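CDGSH iron-sulfur domain-containing protein 3, mitochondrial (Homo sapiens, PDB 6AVJ) binds two [2Fe-2S] clusters, can transfer them to the ferredoxins FDX1 and FDX2, and helps keep mitochondrial iron and reactive oxygen species at normal levels. Local coordinates at residues 12-17 / 32-37; 22-27 / 64-69. The protein carries 2 engineered substitutions. All blocks are in the same frame, centred on the assembly; numbering follows the deposited sequence.

Contact 1: residues 12-17 / 32-37; sequences IKVELV and KQPFCD. With FES (Fe2/s2 (inorganic) cluster), chain D.
Ile12, at the start of strand 12-16, reaches the loop 32-37 through the tip of its longer branch. CG1 lies anti to the carbonyl carbon and the chain runs on nearly straight (chi2 163°), which carries CD1 over the peptide between Gln33 and Pro34. There CD1 sits 3.5 Å from Gln33 O and 4.0 Å from Pro34 CD, while CG2 nears the same proline carbon, the two side chains crossing at a slant. That peptide is cis, and with Phe35 N bonded back to Lys32 O (3.1 Å) it makes a type VIa turn at residues 32-35. Pro34 is the proline of the CDGSH motif, C-X-C-X2-S-X3-P-X-C-D-G-S-H, whose last position is the engineered Cys40 here; Cys36 holds one iron, FE1, through SG at 2.4 Å, and Cys40 is its other protein ligand. Farther along the strand, Val14 meets the turn tip to tip with a single methyl, CG1, which lies 4.1 Å from Pro34 CG and 4.2 Å from Phe35 CE2. The proline CG in turn rests over the centre of the Phe35 ring, 3.8 Å above its plane, so the methyl touches two groups already packed together. Leu62 of strand 58-62 borders both Val14 and Phe35.

Contact 2: residues 22-27 / 64-69; sequences YRWCVC and TCKATQ. With FES (Fe2/s2 (inorganic) cluster), chain D; FES (Fe2/s2 (inorganic) cluster), chain E.
Lys66 stretches its side chain along the indole of Trp24, antiparallel to it, and delivers its ammonium group to the carbonyl of Cys25. The chain bends once, at chi2 (-46°), and is extended from there on, so CD passes 3.8 Å from Trp24 CZ2 before NZ reaches Cys25 O at 2.8 Å. The bond meets the carbonyl at a C=O...N angle of 141°, with NZ tilted 20° from the carbonyl plane. NZ also comes within 3.4 Å of Trp24 NE1, but the two are donors and do not bond each other; both give to Cys63 O. With Gln33 OE1 as a further acceptor, three oxygens grip the amine. This end is buried and close-fitted. Toward Val26 the packing is slacker: Lys66 CG stands 4.0 Å from Val26 O, the valine side chain turns away, and both residues are partly exposed. Thr68 CG2 makes a looser touch on the six-membered ring, 4.2 Å from Trp24 CH2, though both residues are buried.

Strand 21-24 runs straight into the first cluster loop at Cys25, and 64-69 lies in the second. Cys25 and Cys27 bind the same iron of one cluster, and Cys65, joined by Cys63, binds an iron of the other. Lys66 takes a left-handed backbone conformation just after Cys65, whose sulphur accepts the N-H of Ala67. A methionine in place of Lys66 removes the amine and would probably leave Cys25 O and Gln33 OE1 without the donor they share, the glutamine amide keeping, of these bonds, that from NE2 to Ser30 O. Ringed by oxygens and near both clusters, the amine is likely to be protonated, and its charge would be expected to offset part of the negative charge of the clusters, each of which has a fourth, engineered cysteine here.

In the fold
Contacts 1 and 2 have centres about 10 Å apart and meet through Gln33, whose OE1 is 2.8 Å from Lys66 NZ in a probable hydrogen bond. Their segments alternate along the chain, and strand pairing runs between the halves, 12-16 with 58-62 and 21-24 with 50-53. Pro34 O of contact 1 packs on Trp24 CD1 of contact 2 at 3.2 Å, and at the other end Val17 N lies 2.9 Å from Tyr22 OH. Both contacts share one cluster: 32-37 supplies a ligand to its FE1, 22-27 two to its FE2. Lys66 NZ lies 6.7 Å from that FE2 and 7.4 Å from FE2 of the second cluster, between two irons that are 13.7 Å apart.

Contact 1: residues 12-17 / 32-37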
ATOM      1  N   ILE A  12       5.062  -5.167   3.943  1.00 10.79           N
ATOM      2  CA  ILE A  12       6.406  -4.709   4.249  1.00 11.33           C
ATOM      3  C   ILE A  12       6.411  -4.119   5.656  1.00 17.52           C
ATOM      4  O   ILE A  12       5.591  -3.254   5.992  1.00 12.96           O
ATOM      5  CB  ILE A  12       6.941  -3.703   3.208  1.00 13.20           C
ATOM      6  CG1 ILE A  12       7.129  -4.430   1.885  1.00 14.40           C
ATOM      7  CG2 ILE A  12       8.287  -3.160   3.641  1.00 15.62           C
ATOM      8  CD1 ILE A  12       7.258  -3.484   0.693  1.00 14.94           C
ATOM      9  N   LYS A  13       7.318  -4.604   6.478  1.00 14.15           N
ATOM     10  CA  LYS A  13       7.456  -4.079   7.829  1.00 15.70           C
ATOM     11  C   LYS A  13       8.279  -2.812   7.774  1.00 14.30           C
ATOM     12  O   LYS A  13       9.314  -2.777   7.111  1.00 17.26           O
ATOM     13  CB  LYS A  13       8.135  -5.109   8.744  1.00 21.33           C
ATOM     14  CG  LYS A  13       7.384  -6.387   8.908  1.00 22.24           C
ATOM     15  CD  LYS A  13       7.877  -7.172  10.121  1.00 32.32           C
ATOM     16  CE  LYS A  13       7.339  -8.613  10.138  1.00 47.67           C
ATOM     17  NZ  LYS A  13       8.178  -9.598   9.342  1.00 52.14           N
ATOM     18  N   VAL A  14       7.825  -1.764   8.470  1.00 13.52           N
ATOM     19  CA  VAL A  14       8.519  -0.482   8.462  1.00 11.01           C
ATOM     20  C   VAL A  14       8.526   0.063   9.888  1.00 13.21           C
ATOM     21  O   VAL A  14       7.544  -0.071  10.642  1.00 10.59           O
ATOM     22  CB  VAL A  14       7.875   0.552   7.499  1.00 19.06           C
ATOM     23  CG1 VAL A  14       7.808   0.055   6.112  1.00 20.52           C
ATOM     24  CG2 VAL A  14       6.524   0.852   7.904  1.00 22.07           C
ATOM     25  N   GLU A  15       9.637   0.687  10.246  1.00 14.54           N
ATOM     26  CA  GLU A  15       9.732   1.377  11.532  1.00 12.35           C
ATOM     27  C   GLU A  15       9.177   2.777  11.312  1.00 16.46           C
ATOM     28  O   GLU A  15       9.835   3.618  10.692  1.00 22.12           O
ATOM     29  CB  GLU A  15      11.173   1.402  12.048  1.00 15.31           C
ATOM     30  CG  GLU A  15      11.203   2.081  13.402  1.00 16.43           C
ATOM     31  CD  GLU A  15      12.552   2.025  14.099  1.00 26.22           C
ATOM     32  OE1 GLU A  15      13.324   1.096  13.859  1.00 26.08           O
ATOM     33  OE2 GLU A  15      12.790   2.918  14.911  1.00 26.31           O
ATOM     34  N   LEU A  16       7.960   3.017  11.785  1.00 13.47           N
ATOM     35  CA  LEU A  16       7.399   4.380  11.813  1.00 15.13           C
ATOM     36  C   LEU A  16       8.007   5.213  12.932  1.00 13.73           C
ATOM     37  O   LEU A  16       8.267   4.701  14.016  1.00 17.25           O
ATOM     38  CB  LEU A  16       5.897   4.361  12.027  1.00 15.13           C
ATOM     39  CG  LEU A  16       5.086   3.600  10.986  1.00 16.89           C
ATOM     40  CD1 LEU A  16       3.567   3.756  11.278  1.00 23.02           C
ATOM     41  CD2 LEU A  16       5.437   4.006   9.628  1.00 18.04           C
ATOM     42  N   VAL A  17       8.194   6.503  12.661  1.00 15.06           N
ATOM     43  CA  VAL A  17       8.812   7.475  13.579  1.00 13.29           C
ATOM     44  C   VAL A  17       7.737   8.472  13.998  1.00 15.65           C
ATOM     45  O   VAL A  17       7.096   9.099  13.135  1.00 16.31           O
ATOM     46  CB  VAL A  17       9.993   8.187  12.905  1.00 17.55           C
ATOM     47  CG1 VAL A  17      10.472   9.397  13.781  1.00 16.59           C
ATOM     48  CG2 VAL A  17      11.130   7.194  12.620  1.00 20.25           C
ATOM     49  N   LYS A  32       8.550   2.085  -4.981  1.00 15.35           N
ATOM     50  CA  LYS A  32       9.156   2.169  -3.644  1.00 18.90           C
ATOM     51  C   LYS A  32       8.143   1.731  -2.588  1.00 14.96           C
ATOM     52  O   LYS A  32       7.877   2.455  -1.613  1.00 16.76           O
ATOM     53  CB  LYS A  32       9.679   3.592  -3.362  1.00 21.95           C
ATOM     54  CG  LYS A  32      10.515   4.129  -4.570  1.00 25.93           C
ATOM     55  CD  LYS A  32      11.799   4.834  -4.184  1.00 36.88           C
ATOM     56  CE  LYS A  32      11.526   6.233  -3.617  1.00 42.40           C
ATOM     57  NZ  LYS A  32      12.781   6.898  -3.091  1.00 61.79           N
ATOM     58  N   GLN A  33       7.576   0.545  -2.777  1.00 13.72           N
ATOM     59  CA  GLN A  33       6.530   0.075  -1.899  1.00 12.42           C
ATOM     60  C   GLN A  33       7.077   0.064  -0.479  1.00 14.26           C
ATOM     61  O   GLN A  33       8.251  -0.271  -0.271  1.00 12.66           O
ATOM     62  CB  GLN A  33       6.058  -1.321  -2.297  1.00 14.04           C
ATOM     63  CG  GLN A  33       5.194  -1.367  -3.565  1.00 13.30           C
ATOM     64  CD  GLN A  33       3.889  -0.604  -3.390  1.00 16.19           C
ATOM     65  OE1 GLN A  33       3.314  -0.551  -2.274  1.00 11.78           O
ATOM     66  NE2 GLN A  33       3.426   0.017  -4.467  1.00 12.16           N
ATOM     67  N   PRO A  34       6.238   0.358   0.525  1.00 14.42           N
ATOM     68  CA  PRO A  34       4.765   0.516   0.516  1.00 11.58           C
ATOM     69  C   PRO A  34       4.308   1.944   0.323  1.00 12.19           C
ATOM     70  O   PRO A  34       3.113   2.228   0.476  1.00 12.16           O
ATOM     71  CB  PRO A  34       4.364   0.067   1.913  1.00 10.35           C
ATOM     72  CG  PRO A  34       5.536   0.471   2.746  1.00 10.53           C
ATOM     73  CD  PRO A  34       6.765   0.323   1.904  1.00 11.92           C
ATOM     74  N   PHE A  35       5.222   2.842   0.008  1.00  8.61           N
ATOM     75  CA  PHE A  35       4.942   4.276  -0.024  1.00 13.75           C
ATOM     76  C   PHE A  35       4.854   4.793  -1.454  1.00 13.12           C
ATOM     77  O   PHE A  35       5.391   4.200  -2.389  1.00 11.93           O
ATOM     78  CB  PHE A  35       6.047   5.055   0.740  1.00 14.79           C
ATOM     79  CG  PHE A  35       6.177   4.635   2.183  1.00 13.65           C
ATOM     80  CD1 PHE A  35       5.143   4.856   3.057  1.00 14.30           C
ATOM     81  CD2 PHE A  35       7.332   4.001   2.646  1.00 19.67           C
ATOM     82  CE1 PHE A  35       5.240   4.471   4.376  1.00 15.11           C
ATOM     83  CE2 PHE A  35       7.445   3.615   3.943  1.00 17.38           C
ATOM     84  CZ  PHE A  35       6.389   3.836   4.819  1.00 14.53           C
ATOM     85  N   CYS A  36       4.193   5.931  -1.596  1.00 11.03           N
ATOM     86  CA  CYS A  36       4.013   6.597  -2.887  1.00 16.11           C
ATOM     87  C   CYS A  36       5.335   7.167  -3.422  1.00 16.27           C
ATOM     88  O   CYS A  36       6.131   7.736  -2.677  1.00 17.87           O
ATOM     89  CB  CYS A  36       2.969   7.696  -2.714  1.00 12.46           C
ATOM     90  SG  CYS A  36       2.612   8.769  -4.073  1.00 12.04           S
ATOM     91  N   ASP A  37       5.576   6.955  -4.712  1.00 11.38           N
ATOM     92  CA  ASP A  37       6.670   7.570  -5.446  1.00 15.49           C
ATOM     93  C   ASP A  37       6.169   8.481  -6.561  1.00 20.10           C
ATOM     94  O   ASP A  37       6.968   8.912  -7.406  1.00 14.87           O
ATOM     95  CB  ASP A  37       7.610   6.487  -6.019  1.00 14.35           C
ATOM     96  CG  ASP A  37       7.003   5.661  -7.174  1.00 15.98           C
ATOM     97  OD1 ASP A  37       5.804   5.859  -7.597  1.00 11.86           O
ATOM     98  OD2 ASP A  37       7.762   4.762  -7.680  1.00 15.23           O
TER
HETATM   99 FE1  FES D 201       1.246   7.341  -5.364  1.00 13.79          FE
HETATM  100 FE2  FES D 201       0.669   4.713  -5.614  1.00 13.51          FE
HETATM  101  S1  FES D 201      -0.519   6.205  -4.551  1.00 12.13           S
HETATM  102  S2  FES D 201       2.441   5.771  -6.366  1.00 11.52           S

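Contact 2: residues 22-27 / 64-69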
ATOM      1  N   TYR A  22       3.773  10.238   6.468  1.00 14.05           N
ATOM      2  CA  TYR A  22       3.974   9.178   5.496  1.00 11.80           C
ATOM      3  C   TYR A  22       2.852   9.249   4.468  1.00 11.33           C
ATOM      4  O   TYR A  22       1.765   9.767   4.762  1.00 13.21           O
ATOM      5  CB  TYR A  22       3.987   7.790   6.169  1.00 14.23           C
ATOM      6  CG  TYR A  22       5.123   7.593   7.166  1.00 13.04           C
ATOM      7  CD1 TYR A  22       4.996   7.987   8.501  1.00 11.69           C
ATOM      8  CD2 TYR A  22       6.345   7.080   6.754  1.00 14.90           C
ATOM      9  CE1 TYR A  22       6.057   7.845   9.405  1.00 14.98           C
ATOM     10  CE2 TYR A  22       7.412   6.910   7.671  1.00 17.22           C
ATOM     11  CZ  TYR A  22       7.250   7.293   8.985  1.00 16.13           C
ATOM     12  OH  TYR A  22       8.302   7.144   9.871  1.00 14.39           O
ATOM     13  N   ARG A  23       3.119   8.680   3.278  1.00 11.50           N
ATOM     14  CA  ARG A  23       2.159   8.659   2.151  1.00 11.04           C
ATOM     15  C   ARG A  23       2.088   7.238   1.607  1.00  9.03           C
ATOM     16  O   ARG A  23       2.984   6.791   0.885  1.00 11.28           O
ATOM     17  CB  ARG A  23       2.546   9.648   1.069  1.00 13.49           C
ATOM     18  CG  ARG A  23       2.341  11.131   1.515  1.00 18.94           C
ATOM     19  CD  ARG A  23       2.905  12.125   0.543  1.00 20.57           C
ATOM     20  NE  ARG A  23       2.568  13.493   0.962  1.00 24.63           N
ATOM     21  CZ  ARG A  23       3.203  14.171   1.918  1.00 26.27           C
ATOM     22  NH1 ARG A  23       4.234  13.635   2.561  1.00 22.03           N
ATOM     23  NH2 ARG A  23       2.817  15.405   2.234  1.00 32.79           N
ATOM     24  N   TRP A  24       1.062   6.512   2.020  1.00  8.91           N
ATOM     25  CA  TRP A  24       0.937   5.108   1.648  1.00 11.22           C
ATOM     26  C   TRP A  24       0.466   4.966   0.206  1.00 10.70           C
ATOM     27  O   TRP A  24      -0.480   5.629  -0.214  1.00  9.79           O
ATOM     28  CB  TRP A  24      -0.057   4.410   2.544  1.00  8.48           C
ATOM     29  CG  TRP A  24      -0.344   2.948   2.199  1.00  6.75           C
ATOM     30  CD1 TRP A  24       0.529   1.925   2.280  1.00 10.40           C
ATOM     31  CD2 TRP A  24      -1.593   2.381   1.807  1.00  8.55           C
ATOM     32  NE1 TRP A  24      -0.084   0.742   1.959  1.00  9.73           N
ATOM     33  CE2 TRP A  24      -1.402   1.001   1.676  1.00  8.99           C
ATOM     34  CE3 TRP A  24      -2.876   2.899   1.607  1.00  8.97           C
ATOM     35  CZ2 TRP A  24      -2.437   0.141   1.258  1.00 10.77           C
ATOM     36  CZ3 TRP A  24      -3.887   2.063   1.231  1.00 12.38           C
ATOM     37  CH2 TRP A  24      -3.666   0.694   1.045  1.00 10.29           C
ATOM     38  N   CYS A  25       1.083   4.069  -0.545  1.00 10.85           N
ATOM     39  CA  CYS A  25       0.659   3.925  -1.930  1.00  9.14           C
ATOM     40  C   CYS A  25      -0.671   3.174  -1.964  1.00 11.31           C
ATOM     41  O   CYS A  25      -0.769   2.023  -1.514  1.00  9.39           O
ATOM     42  CB  CYS A  25       1.738   3.230  -2.769  1.00 13.28           C
ATOM     43  SG  CYS A  25       1.178   2.749  -4.423  1.00  9.56           S
ATOM     44  N   VAL A  26      -1.701   3.830  -2.495  1.00  9.22           N
ATOM     45  CA  VAL A  26      -3.001   3.177  -2.612  1.00 10.70           C
ATOM     46  C   VAL A  26      -3.181   2.485  -3.959  1.00 10.82           C
ATOM     47  O   VAL A  26      -4.079   1.632  -4.089  1.00 10.99           O
ATOM     48  CB  VAL A  26      -4.150   4.184  -2.415  1.00 12.35           C
ATOM     49  CG1 VAL A  26      -3.955   5.023  -1.161  1.00 13.42           C
ATOM     50  CG2 VAL A  26      -4.312   5.078  -3.653  1.00 12.14           C
ATOM     51  N   CYS A  27      -2.416   2.874  -4.976  1.00  9.72           N
ATOM     52  CA  CYS A  27      -2.698   2.481  -6.356  1.00 12.34           C
ATOM     53  C   CYS A  27      -1.989   1.198  -6.793  1.00 12.95           C
ATOM     54  O   CYS A  27      -2.382   0.607  -7.816  1.00 12.26           O
ATOM     55  CB  CYS A  27      -2.341   3.630  -7.330  1.00 14.36           C
ATOM     56  SG  CYS A  27      -0.507   3.848  -7.548  1.00 11.45           S
ATOM     57  N   THR A  64       0.713  -4.096   0.877  1.00  7.90           N
ATOM     58  CA  THR A  64       1.218  -4.041  -0.487  1.00 13.65           C
ATOM     59  C   THR A  64       0.254  -4.658  -1.502  1.00 13.47           C
ATOM     60  O   THR A  64       0.312  -4.301  -2.684  1.00 12.04           O
ATOM     61  CB  THR A  64       2.553  -4.794  -0.588  1.00 11.26           C
ATOM     62  OG1 THR A  64       2.334  -6.134  -0.117  1.00 11.15           O
ATOM     63  CG2 THR A  64       3.656  -4.141   0.238  1.00 10.52           C
ATOM     64  N   CYS A  65      -0.594  -5.601  -1.087  1.00  9.76           N
ATOM     65  CA  CYS A  65      -1.598  -6.165  -2.022  1.00  9.85           C
ATOM     66  C   CYS A  65      -2.707  -5.186  -2.365  1.00 10.36           C
ATOM     67  O   CYS A  65      -3.418  -5.391  -3.370  1.00  9.90           O
ATOM     68  CB  CYS A  65      -2.214  -7.430  -1.456  1.00  8.85           C
ATOM     69  SG  CYS A  65      -3.414  -7.143  -0.057  1.00  9.41           S
ATOM     70  N   LYS A  66      -2.822  -4.107  -1.583  1.00 10.41           N
ATOM     71  CA  LYS A  66      -3.746  -2.990  -1.663  1.00 10.27           C
ATOM     72  C   LYS A  66      -5.200  -3.385  -1.414  1.00 15.76           C
ATOM     73  O   LYS A  66      -6.095  -2.549  -1.588  1.00 13.14           O
ATOM     74  CB  LYS A  66      -3.622  -2.221  -2.992  1.00 10.99           C
ATOM     75  CG  LYS A  66      -2.161  -1.796  -3.341  1.00 12.79           C
ATOM     76  CD  LYS A  66      -1.443  -1.176  -2.146  1.00 10.89           C
ATOM     77  CE  LYS A  66      -0.014  -0.773  -2.472  1.00 10.84           C
ATOM     78  NZ  LYS A  66       0.700  -0.294  -1.221  1.00  8.16           N
ATOM     79  N   ALA A  67      -5.455  -4.574  -0.904  1.00 10.04           N
ATOM     80  CA  ALA A  67      -6.814  -5.003  -0.610  1.00 13.33           C
ATOM     81  C   ALA A  67      -7.175  -4.971   0.878  1.00 12.45           C
ATOM     82  O   ALA A  67      -8.272  -5.413   1.236  1.00  9.60           O
ATOM     83  CB  ALA A  67      -7.026  -6.419  -1.145  1.00 11.04           C
ATOM     84  N   THR A  68      -6.311  -4.451   1.751  1.00 13.38           N
ATOM     85  CA  THR A  68      -6.647  -4.453   3.175  1.00 13.38           C
ATOM     86  C   THR A  68      -7.968  -3.699   3.442  1.00 10.58           C
ATOM     87  O   THR A  68      -8.298  -2.707   2.785  1.00 10.63           O
ATOM     88  CB  THR A  68      -5.538  -3.801   3.988  1.00  9.74           C
ATOM     89  OG1 THR A  68      -5.964  -3.757   5.364  1.00 10.94           O
ATOM     90  CG2 THR A  68      -5.261  -2.366   3.489  1.00  9.48           C
ATOM     91  N   GLN A  69      -8.696  -4.128   4.469  1.00 10.72           N
ATOM     92  CA  GLN A  69      -9.882  -3.420   4.911  1.00 11.77           C
ATOM     93  C   GLN A  69      -9.561  -2.371   5.960  1.00 17.42           C
ATOM     94  O   GLN A  69     -10.457  -1.606   6.310  1.00 15.67           O
ATOM     95  CB  GLN A  69     -10.936  -4.421   5.447  1.00 15.26           C
ATOM     96  CG  GLN A  69     -11.537  -5.349   4.336  1.00 20.46           C
ATOM     97  CD  GLN A  69     -12.687  -4.690   3.553  1.00 36.43           C
ATOM     98  OE1 GLN A  69     -13.321  -3.701   4.009  1.00 36.90           O
ATOM     99  NE2 GLN A  69     -12.946  -5.221   2.362  1.00 46.50           N
TER
HETATM  100 FE1  FES D 201       1.246   7.341  -5.364  1.00 13.79          FE
HETATM  101 FE2  FES D 201       0.669   4.713  -5.614  1.00 13.51          FE
HETATM  102  S1  FES D 201      -0.519   6.205  -4.551  1.00 12.13           S
HETATM  103  S2  FES D 201       2.441   5.771  -6.366  1.00 11.52           S
HETATM  104 FE1  FES E 202      -1.572  -7.862   3.999  1.00 10.84          FE
HETATM  105 FE2  FES E 202      -2.457  -6.254   1.921  1.00 10.85          FE
HETATM  106  S1  FES E 202      -0.394  -6.977   2.329  1.00 10.82           S
HETATM  107  S2  FES E 202      -3.599  -7.072   3.626  1.00 10.04           S